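Local coordinates for thiamine pyrophosphokinase (Saccharomyces cerevisiae, PDB 1IG0), which catalyses the transfer of pyrophosphate from ATP to thiamine, making thiamine diphosphate, and is the only yeast enzyme able to do so, at residues Tyr123-Asp126 / Phe127-Cys130; Thr199-Ser202 / Ile203-Leu206; Gly164-Thr167 / Leu168-Met172; Leu101-Lys104 / Val105-Tyr109. All coordinates share one frame; numbering follows the deposited sequence.

Interaction 1: Tyr123-Asp126 / Phe127-Cys130. With VIB (3-(4-amino-2-methyl-pyrimidin-5-ylmethyl)-5-(2-hydroxy-ethyl)-4-methyl-thiazol-3-ium), chain D.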
loop_
_atom_site.group_PDB
_atom_site.type_symbol
_atom_site.label_atom_id
_atom_site.label_comp_id
_atom_site.label_asym_id
_atom_site.label_seq_id
_atom_site.Cartn_x
_atom_site.Cartn_y
_atom_site.Cartn_z
ATOM N N TYR B 123 19.332 7.555 8.917
ATOM C CA TYR B 123 19.663 6.438 8.042
ATOM C C TYR B 123 18.937 5.162 8.431
ATOM O O TYR B 123 19.270 4.074 7.964
ATOM C CB TYR B 123 21.174 6.208 8.017
ATOM C CG TYR B 123 21.900 7.269 7.226
ATOM C CD1 TYR B 123 22.091 8.550 7.748
ATOM C CD2 TYR B 123 22.343 7.014 5.929
ATOM C CE1 TYR B 123 22.702 9.550 6.993
ATOM C CE2 TYR B 123 22.954 8.006 5.166
ATOM C CZ TYR B 123 23.129 9.271 5.703
ATOM O OH TYR B 123 23.722 10.257 4.948
ATOM N N SER B 124 17.941 5.311 9.296
ATOM C CA SER B 124 17.119 4.198 9.739
ATOM C C SER B 124 15.736 4.776 10.003
ATOM O O SER B 124 15.606 5.931 10.403
ATOM C CB SER B 124 17.678 3.569 11.020
ATOM O OG SER B 124 17.456 4.404 12.141
ATOM N N THR B 125 14.703 3.978 9.763
ATOM C CA THR B 125 13.334 4.426 9.977
ATOM C C THR B 125 12.973 4.297 11.450
ATOM O O THR B 125 13.681 3.641 12.216
ATOM C CB THR B 125 12.350 3.574 9.166
ATOM O OG1 THR B 125 12.444 2.209 9.596
ATOM C CG2 THR B 125 12.673 3.667 7.672
ATOM N N ASP B 126 11.879 4.934 11.852
ATOM C CA ASP B 126 11.442 4.836 13.234
ATOM C C ASP B 126 11.048 3.387 13.487
ATOM O O ASP B 126 11.180 2.883 14.601
ATOM C CB ASP B 126 10.246 5.751 13.497
ATOM C CG ASP B 126 10.622 7.219 13.496
ATOM O OD1 ASP B 126 11.681 7.566 14.060
ATOM O OD2 ASP B 126 9.849 8.028 12.944
ATOM N N PHE B 127 10.571 2.716 12.442
ATOM C CA PHE B 127 10.164 1.321 12.551
ATOM C C PHE B 127 11.367 0.472 12.963
ATOM O O PHE B 127 11.287 -0.316 13.904
ATOM C CB PHE B 127 9.607 0.827 11.211
ATOM C CG PHE B 127 8.687 -0.359 11.332
ATOM C CD1 PHE B 127 7.422 -0.331 10.754
ATOM C CD2 PHE B 127 9.079 -1.501 12.025
ATOM C CE1 PHE B 127 6.560 -1.420 10.865
ATOM C CE2 PHE B 127 8.224 -2.594 12.141
ATOM C CZ PHE B 127 6.963 -2.554 11.560
ATOM N N THR B 128 12.483 0.640 12.259
ATOM C CA THR B 128 13.692 -0.114 12.574
ATOM C C THR B 128 14.179 0.231 13.976
ATOM O O THR B 128 14.661 -0.637 14.702
ATOM C CB THR B 128 14.817 0.174 11.561
ATOM O OG1 THR B 128 14.414 -0.287 10.266
ATOM C CG2 THR B 128 16.099 -0.541 11.968
ATOM N N LYS B 129 14.057 1.499 14.356
ATOM C CA LYS B 129 14.469 1.929 15.688
ATOM C C LYS B 129 13.623 1.195 16.731
ATOM O O LYS B 129 14.119 0.784 17.784
ATOM C CB LYS B 129 14.281 3.442 15.842
ATOM C CG LYS B 129 15.217 4.297 14.995
ATOM C CD LYS B 129 14.959 5.779 15.229
ATOM C CE LYS B 129 15.979 6.651 14.509
ATOM N NZ LYS B 129 15.919 6.523 13.026
ATOM N N CYS B 130 12.341 1.025 16.423
ATOM C CA CYS B 130 11.418 0.351 17.324
ATOM C C CYS B 130 11.689 -1.139 17.482
ATOM O O CYS B 130 11.778 -1.633 18.603
ATOM C CB CYS B 130 9.974 0.560 16.860
ATOM S SG CYS B 130 9.354 2.241 17.096
HETATM C CM2 VIB D . 19.170 6.143 0.052
HETATM N N4A VIB D . 19.215 8.190 4.566
HETATM C CM4 VIB D . 15.023 10.614 6.403
HETATM O O1 VIB D . 12.246 7.060 8.238
HETATM C C7 VIB D . 12.445 8.469 8.362
HETATM C C6 VIB D . 13.947 8.759 8.601
HETATM C C2 VIB D . 15.941 7.216 5.632
HETATM S S1 VIB D . 15.150 6.565 7.098
HETATM C C5 VIB D . 14.743 8.299 7.386
HETATM C C4 VIB D . 15.223 9.103 6.404
HETATM N N3 VIB D . 15.861 8.466 5.489
HETATM C C7A VIB D . 16.479 9.130 4.304
HETATM C C4A VIB D . 18.520 7.919 3.371
HETATM N N3A VIB D . 19.163 7.198 2.344
HETATM C C2A VIB D . 18.486 6.915 1.147
HETATM N N1A VIB D . 17.162 7.356 0.980
HETATM C C6A VIB D . 16.512 8.076 2.003
HETATM C C5A VIB D . 17.186 8.362 3.204
HETATM O O HOH W 1 15.638 1.342 8.505
#
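Thr125 caps the helix that opens beside the bound thiamine, its OG1 accepting a nearly straight bond from Thr128 N (3.1 Å, 165° at the hydrogen). This is a classical side-chain N-cap, and here it is built into the substrate pocket. OG1 sits between the backbone N and the carbonyl carbon (chi1 61°), a rotation that turns the hydroxyl to the helix while the methyl CG2 faces thiamine, 3.5 Å from its hydroxyl O1. One residue back, Ser124 O lies 3.4 Å from the thiazolium sulfur S1. Tyr123 turns one face of its ring to the amino group of the pyrimidine, N4A standing 3.6 Å above the plane toward the rim. The second subunit completes the site: Tyr123 OH bonds to Glu7 of that chain, Trp270 of that chain meets the tyrosine ring edge-to-face, and Ser285 of that chain bonds thiamine, as does Gln122 O of the same chain as Tyr123.

Further out, the pocket loop is pinned to the first helical turn. Lys129 runs extended back along the turn and bends at its last torsion (chi4 64°), which delivers NZ to Ser124 OG at 2.8 Å; the same ammonium also bonds Thr121 O, and Asp126 is near enough that its charge may add some attraction. The backbone joins in through Lys129 N to Thr125 O and Cys130 N to Asp126 O. A water also ties loop to helix, accepting from Thr125 N at 3.1 Å and lying 2.7 Å from Thr128 OG1.

Interaction 2: Thr199-Ser202 / Ile203-Leu206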
loop_
_atom_site.group_PDB
_atom_site.type_symbol
_atom_site.label_atom_id
_atom_site.label_comp_id
_atom_site.label_asym_id
_atom_site.label_seq_id
_atom_site.Cartn_x
_atom_site.Cartn_y
_atom_site.Cartn_z
ATOM N N THR B 199 4.254 2.848 3.584
ATOM C CA THR B 199 3.497 1.617 3.463
ATOM C C THR B 199 4.470 0.582 2.922
ATOM O O THR B 199 4.531 -0.541 3.414
ATOM C CB THR B 199 2.325 1.760 2.482
ATOM O OG1 THR B 199 1.285 2.532 3.092
ATOM C CG2 THR B 199 1.786 0.387 2.091
ATOM N N VAL B 200 5.244 0.976 1.915
ATOM C CA VAL B 200 6.218 0.072 1.317
ATOM C C VAL B 200 7.277 -0.343 2.333
ATOM O O VAL B 200 7.658 -1.513 2.390
ATOM C CB VAL B 200 6.915 0.710 0.092
ATOM C CG1 VAL B 200 7.985 -0.232 -0.450
ATOM C CG2 VAL B 200 5.887 1.010 -0.991
ATOM N N HIS B 201 7.759 0.604 3.134
ATOM C CA HIS B 201 8.760 0.263 4.135
ATOM C C HIS B 201 8.172 -0.751 5.106
ATOM O O HIS B 201 8.841 -1.704 5.501
ATOM C CB HIS B 201 9.216 1.482 4.930
ATOM C CG HIS B 201 10.169 1.139 6.032
ATOM N ND1 HIS B 201 11.446 0.676 5.791
ATOM C CD2 HIS B 201 10.009 1.120 7.377
ATOM C CE1 HIS B 201 12.029 0.386 6.940
ATOM N NE2 HIS B 201 11.180 0.645 7.917
ATOM N N SER B 202 6.920 -0.537 5.500
ATOM C CA SER B 202 6.261 -1.457 6.418
ATOM C C SER B 202 6.294 -2.866 5.840
ATOM O O SER B 202 6.460 -3.845 6.570
ATOM C CB SER B 202 4.814 -1.027 6.663
ATOM O OG SER B 202 4.764 0.137 7.471
ATOM N N ILE B 203 6.144 -2.970 4.524
ATOM C CA ILE B 203 6.166 -4.273 3.876
ATOM C C ILE B 203 7.564 -4.887 3.905
ATOM O O ILE B 203 7.705 -6.095 4.084
ATOM C CB ILE B 203 5.676 -4.189 2.412
ATOM C CG1 ILE B 203 4.206 -3.758 2.382
ATOM C CG2 ILE B 203 5.846 -5.538 1.725
ATOM C CD1 ILE B 203 3.284 -4.648 3.190
ATOM N N THR B 204 8.595 -4.065 3.733
ATOM C CA THR B 204 9.962 -4.582 3.762
ATOM C C THR B 204 10.255 -5.247 5.108
ATOM O O THR B 204 10.978 -6.243 5.171
ATOM C CB THR B 204 11.018 -3.472 3.529
ATOM O OG1 THR B 204 11.033 -2.568 4.643
ATOM C CG2 THR B 204 10.706 -2.707 2.258
ATOM N N GLN B 205 9.697 -4.690 6.179
ATOM C CA GLN B 205 9.902 -5.230 7.521
ATOM C C GLN B 205 9.479 -6.694 7.615
ATOM O O GLN B 205 10.128 -7.492 8.292
ATOM C CB GLN B 205 9.122 -4.407 8.550
ATOM C CG GLN B 205 9.687 -3.018 8.839
ATOM C CD GLN B 205 11.006 -3.055 9.597
ATOM O OE1 GLN B 205 11.298 -4.013 10.314
ATOM N NE2 GLN B 205 11.801 -1.996 9.461
ATOM N N LEU B 206 8.386 -7.046 6.947
ATOM C CA LEU B 206 7.911 -8.425 6.965
ATOM C C LEU B 206 8.988 -9.354 6.409
ATOM O O LEU B 206 9.232 -10.436 6.948
ATOM C CB LEU B 206 6.627 -8.561 6.137
ATOM C CG LEU B 206 5.372 -7.927 6.744
ATOM C CD1 LEU B 206 4.247 -7.912 5.724
ATOM C CD2 LEU B 206 4.962 -8.700 7.989
#
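His201 O takes two donors from the following turn, and the polar contacts centre on it. Thr204 OG1 donates on a lone pair in the carbonyl plane, at a short 2.5 Å from His201 O, while Gln205 N arrives nearly along the C=O axis at 3.2 Å. The threonine hydroxyl can fold back in this way because it lies between its own backbone N and carbonyl carbon (chi1 68°). Ile203 N to Thr199 O and Thr204 N to Val200 O continue the alpha-helical ladder, and Ser202 OG turns elsewhere, to Gly191 O and Gln198 O. The imidazole of His201 and the amide of Gln205 meet obliquely, their planes 73° apart, with His201 NE2 3.1 Å from Gln205 NE2, which bonds Thr128 OG1.

In the packing, Phe127 lies on both side chains. With an alanine here the imidazole would be gone, which would probably open a gap beside the Gln205 amide and Phe127 and leave the amide less firmly placed. Elsewhere on the helix, Val200 packs on Leu254 and Ile203 on Phe196, both of the second subunit. The helix is that of a beta-alpha-beta crossover between strands 184-189 and 216-221, buried further here by helix 126-139 and the dimer partner.

Interaction 3: Gly164-Thr167 / Leu168-Met172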
loop_
_atom_site.group_PDB
_atom_site.type_symbol
_atom_site.label_atom_id
_atom_site.label_comp_id
_atom_site.label_asym_id
_atom_site.label_seq_id
_atom_site.Cartn_x
_atom_site.Cartn_y
_atom_site.Cartn_z
ATOM N N GLY B 164 22.616 4.780 19.004
ATOM C CA GLY B 164 22.855 3.873 20.114
ATOM C C GLY B 164 22.030 2.596 20.121
ATOM O O GLY B 164 22.569 1.508 20.333
ATOM N N ILE B 165 20.726 2.714 19.897
ATOM C CA ILE B 165 19.863 1.538 19.899
ATOM C C ILE B 165 20.293 0.508 18.859
ATOM O O ILE B 165 20.218 -0.695 19.107
ATOM C CB ILE B 165 18.383 1.921 19.655
ATOM C CG1 ILE B 165 17.860 2.758 20.827
ATOM C CG2 ILE B 165 17.529 0.665 19.508
ATOM C CD1 ILE B 165 17.834 2.017 22.163
ATOM N N HIS B 166 20.745 0.972 17.698
ATOM C CA HIS B 166 21.185 0.049 16.660
ATOM C C HIS B 166 22.524 -0.571 17.038
ATOM O O HIS B 166 22.746 -1.761 16.827
ATOM C CB HIS B 166 21.327 0.749 15.308
ATOM C CG HIS B 166 21.613 -0.192 14.177
ATOM N ND1 HIS B 166 20.671 -1.069 13.683
ATOM C CD2 HIS B 166 22.745 -0.423 13.469
ATOM C CE1 HIS B 166 21.207 -1.798 12.721
ATOM N NE2 HIS B 166 22.466 -1.426 12.572
ATOM N N THR B 167 23.420 0.240 17.591
ATOM C CA THR B 167 24.731 -0.253 18.002
ATOM C C THR B 167 24.560 -1.332 19.070
ATOM O O THR B 167 25.180 -2.395 19.002
ATOM C CB THR B 167 25.601 0.887 18.575
ATOM O OG1 THR B 167 25.705 1.941 17.610
ATOM C CG2 THR B 167 26.997 0.375 18.915
ATOM N N LEU B 168 23.713 -1.052 20.055
ATOM C CA LEU B 168 23.452 -2.000 21.132
ATOM C C LEU B 168 22.779 -3.250 20.582
ATOM O O LEU B 168 23.080 -4.364 21.006
ATOM C CB LEU B 168 22.558 -1.367 22.200
ATOM C CG LEU B 168 23.166 -0.228 23.023
ATOM C CD1 LEU B 168 22.117 0.348 23.962
ATOM C CD2 LEU B 168 24.355 -0.753 23.811
ATOM N N TYR B 169 21.860 -3.060 19.640
ATOM C CA TYR B 169 21.149 -4.173 19.019
ATOM C C TYR B 169 22.125 -5.083 18.274
ATOM O O TYR B 169 22.097 -6.305 18.428
ATOM C CB TYR B 169 20.100 -3.642 18.037
ATOM C CG TYR B 169 19.430 -4.717 17.211
ATOM C CD1 TYR B 169 18.399 -5.495 17.740
ATOM C CD2 TYR B 169 19.846 -4.973 15.904
ATOM C CE1 TYR B 169 17.799 -6.500 16.987
ATOM C CE2 TYR B 169 19.257 -5.975 15.145
ATOM C CZ TYR B 169 18.236 -6.733 15.690
ATOM O OH TYR B 169 17.653 -7.721 14.932
ATOM N N ASN B 170 22.984 -4.479 17.459
ATOM C CA ASN B 170 23.968 -5.230 16.688
ATOM C C ASN B 170 24.882 -6.048 17.593
ATOM O O ASN B 170 25.162 -7.217 17.318
ATOM C CB ASN B 170 24.806 -4.275 15.829
ATOM C CG ASN B 170 24.063 -3.788 14.597
ATOM O OD1 ASN B 170 24.477 -2.829 13.943
ATOM N ND2 ASN B 170 22.964 -4.456 14.268
ATOM N N THR B 171 25.343 -5.430 18.676
ATOM C CA THR B 171 26.228 -6.103 19.617
ATOM C C THR B 171 25.528 -7.302 20.242
ATOM O O THR B 171 26.097 -8.390 20.316
ATOM C CB THR B 171 26.689 -5.147 20.735
ATOM O OG1 THR B 171 27.446 -4.075 20.159
ATOM C CG2 THR B 171 27.554 -5.889 21.754
ATOM N N MET B 172 24.291 -7.101 20.686
ATOM C CA MET B 172 23.516 -8.177 21.293
ATOM C C MET B 172 23.326 -9.335 20.319
ATOM O O MET B 172 23.557 -10.497 20.662
ATOM C CB MET B 172 22.139 -7.665 21.727
ATOM C CG MET B 172 21.159 -8.775 22.104
ATOM S SD MET B 172 19.465 -8.189 22.310
ATOM C CE MET B 172 19.006 -7.925 20.589
#
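Asn170 stands its amide over one face of the His166 ring, one helical turn earlier. The two planes are 79° apart, so the amide is upright on the ring instead of stacking, with ND2 3.4 Å above the imidazole plane toward the rim. OD1 of Asn170 comes within 2.8 Å of NE2 of His166, but the angle is too poor for a hydrogen bond. Opposite choices of first torsion bring the pair together: His166 CG is anti to the backbone N (chi1 -173°), whereas Asn170 CG is anti to the carbonyl carbon (chi1 -77°), which bends it back along the helix. The ring is fixed from elsewhere, through ND1 to Asn132 OD1. If an alanine replaced Asn170, the imidazole would lose the group on this face and would probably be freer to rock about its bond to Asn132.

Leu168 follows the same backward rotamer as Asn170, bringing CG to 3.3 Å from Gly164 O, the acceptor that also receives Leu168 N in a nearly straight bond of 2.8 Å. Tyr169 swings the other way, its ring leaving the turn with His166 O at its edge. Thr171 N donates to Thr167 O at 3.1 Å.

Helix 164-175 thus has one flank against helix 126-139, where Ile165 and Tyr169 reach Asn132 and Met172 reaches Ser135, while Ile165 and Leu168 also meet Phe143 of helix 141-148.

Interaction 4: Leu101-Lys104 / Val105-Tyr109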
loop_
_atom_site.group_PDB
_atom_site.type_symbol
_atom_site.label_atom_id
_atom_site.label_comp_id
_atom_site.label_asym_id
_atom_site.label_seq_id
_atom_site.Cartn_x
_atom_site.Cartn_y
_atom_site.Cartn_z
ATOM N N LEU B 101 7.232 15.283 17.893
ATOM C CA LEU B 101 6.555 15.111 19.171
ATOM C C LEU B 101 6.040 16.435 19.730
ATOM O O LEU B 101 6.802 17.384 19.918
ATOM C CB LEU B 101 7.508 14.458 20.177
ATOM C CG LEU B 101 6.921 13.989 21.510
ATOM C CD1 LEU B 101 5.825 12.968 21.257
ATOM C CD2 LEU B 101 8.023 13.380 22.361
ATOM N N SER B 102 4.737 16.493 19.983
ATOM C CA SER B 102 4.110 17.687 20.536
ATOM C C SER B 102 4.735 18.018 21.885
ATOM O O SER B 102 4.942 17.128 22.711
ATOM C CB SER B 102 2.608 17.455 20.710
ATOM O OG SER B 102 2.025 18.448 21.536
ATOM N N GLU B 103 5.039 19.292 22.110
ATOM C CA GLU B 103 5.632 19.702 23.376
ATOM C C GLU B 103 4.706 19.281 24.509
ATOM O O GLU B 103 5.153 18.817 25.557
ATOM C CB GLU B 103 5.847 21.218 23.402
ATOM C CG GLU B 103 6.536 21.720 24.664
ATOM C CD GLU B 103 6.861 23.203 24.612
ATOM O OE1 GLU B 103 6.351 23.896 23.706
ATOM O OE2 GLU B 103 7.619 23.679 25.483
ATOM N N LYS B 104 3.406 19.441 24.284
ATOM C CA LYS B 104 2.395 19.069 25.266
ATOM C C LYS B 104 2.390 17.557 25.486
ATOM O O LYS B 104 2.321 17.081 26.621
ATOM C CB LYS B 104 1.019 19.537 24.783
ATOM C CG LYS B 104 -0.161 18.981 25.566
ATOM C CD LYS B 104 -1.468 19.664 25.165
ATOM C CE LYS B 104 -1.696 19.626 23.656
ATOM N NZ LYS B 104 -1.780 18.236 23.125
ATOM N N VAL B 105 2.467 16.804 24.393
ATOM C CA VAL B 105 2.475 15.348 24.469
ATOM C C VAL B 105 3.745 14.836 25.148
ATOM O O VAL B 105 3.691 13.915 25.962
ATOM C CB VAL B 105 2.362 14.716 23.063
ATOM C CG1 VAL B 105 2.491 13.200 23.153
ATOM C CG2 VAL B 105 1.026 15.094 22.439
ATOM N N TYR B 106 4.884 15.434 24.812
ATOM C CA TYR B 106 6.157 15.031 25.403
ATOM C C TYR B 106 6.116 15.181 26.920
ATOM O O TYR B 106 6.460 14.255 27.656
ATOM C CB TYR B 106 7.301 15.878 24.841
ATOM C CG TYR B 106 8.626 15.643 25.537
ATOM C CD1 TYR B 106 9.296 14.426 25.416
ATOM C CD2 TYR B 106 9.197 16.631 26.337
ATOM C CE1 TYR B 106 10.504 14.199 26.077
ATOM C CE2 TYR B 106 10.403 16.414 27.003
ATOM C CZ TYR B 106 11.051 15.196 26.868
ATOM O OH TYR B 106 12.238 14.978 27.529
ATOM N N LYS B 107 5.694 16.354 27.383
ATOM C CA LYS B 107 5.615 16.620 28.813
ATOM C C LYS B 107 4.695 15.646 29.541
ATOM O O LYS B 107 5.017 15.180 30.632
ATOM C CB LYS B 107 5.133 18.051 29.076
ATOM C CG LYS B 107 6.155 19.143 28.784
ATOM C CD LYS B 107 5.815 20.407 29.571
ATOM C CE LYS B 107 6.866 21.498 29.404
ATOM N NZ LYS B 107 6.801 22.152 28.067
ATOM N N TYR B 108 3.551 15.345 28.934
ATOM C CA TYR B 108 2.581 14.435 29.535
ATOM C C TYR B 108 3.137 13.034 29.779
ATOM O O TYR B 108 3.004 12.488 30.874
ATOM C CB TYR B 108 1.335 14.324 28.654
ATOM C CG TYR B 108 0.318 13.339 29.185
ATOM C CD1 TYR B 108 -0.483 13.656 30.281
ATOM C CD2 TYR B 108 0.181 12.075 28.614
ATOM C CE1 TYR B 108 -1.398 12.739 30.796
ATOM C CE2 TYR B 108 -0.728 11.148 29.121
ATOM C CZ TYR B 108 -1.515 11.487 30.211
ATOM O OH TYR B 108 -2.415 10.575 30.711
ATOM N N TYR B 109 3.752 12.452 28.757
ATOM C CA TYR B 109 4.300 11.108 28.880
ATOM C C TYR B 109 5.573 11.052 29.705
ATOM O O TYR B 109 5.843 10.049 30.369
ATOM C CB TYR B 109 4.530 10.505 27.492
ATOM C CG TYR B 109 3.240 10.075 26.832
ATOM C CD1 TYR B 109 2.939 10.446 25.523
ATOM C CD2 TYR B 109 2.306 9.313 27.532
ATOM C CE1 TYR B 109 1.736 10.070 24.927
ATOM C CE2 TYR B 109 1.105 8.930 26.949
ATOM C CZ TYR B 109 0.824 9.313 25.648
ATOM O OH TYR B 109 -0.373 8.950 25.076
#
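Ser102 O receives Tyr106 N in a short, straight bond of 2.7 Å (165° at the hydrogen), the first alpha-helical rung of helix 103-111. The same serine is the N-cap: OG, anti to its own N with chi1 166°, accepts a weak bond from Val105 N at 3.3 Å. Its CB is pressed against Val105 CG2 at 3.3 Å, tighter than usual carbon contact.

Just outside the cap, Leu101 crosses Tyr106 at about a right angle and sets CD2 3.5 Å from CD1 of the tyrosine ring. This pairing of the residue before the N-cap with the fourth residue after it is a hydrophobic staple, and it closes the start of the helix in a beta-alpha-beta crossover between strands 93-96 and 115-118. The other leucine branch, CD1, meets Val105 CG1 at 3.8 Å, on the side where Val105 also packs on Asn73 and Tyr76 of helix 71-78.

On the exposed side Glu103 and Lys107 lie alongside each other and point the same way, joined by a salt bridge of 3.1 Å between Glu103 OE2 and Lys107 NZ. Their backbones are linked as well, Lys107 N to Glu103 O. One residue on, Tyr108 N bonds Lys104 O, and the Tyr108 ring takes a cation-pi contact from Arg86 and meets Tyr76 edge-to-face.

From the N terminus the order is interaction 4, 1, 3, 2. Each closes only a turn of helix or a helix cap, so none nests in or crosses another. Interaction 4 starts the helix that leads into strand 115-118 and stands apart, its nearest atoms about 9 Å from interaction 1. The chain then enters the thiamine loop of interaction 1, whose helix touches both later ones: Lys129 O packs on Ile165 CG2 of interaction 3, and Phe127 CB packs near His201 NE2 of interaction 2. Interactions 2 and 3 do not touch; helix 126-139 lies between them, joining the outer helix 164-175 to helix 196-212 at the subunit interface.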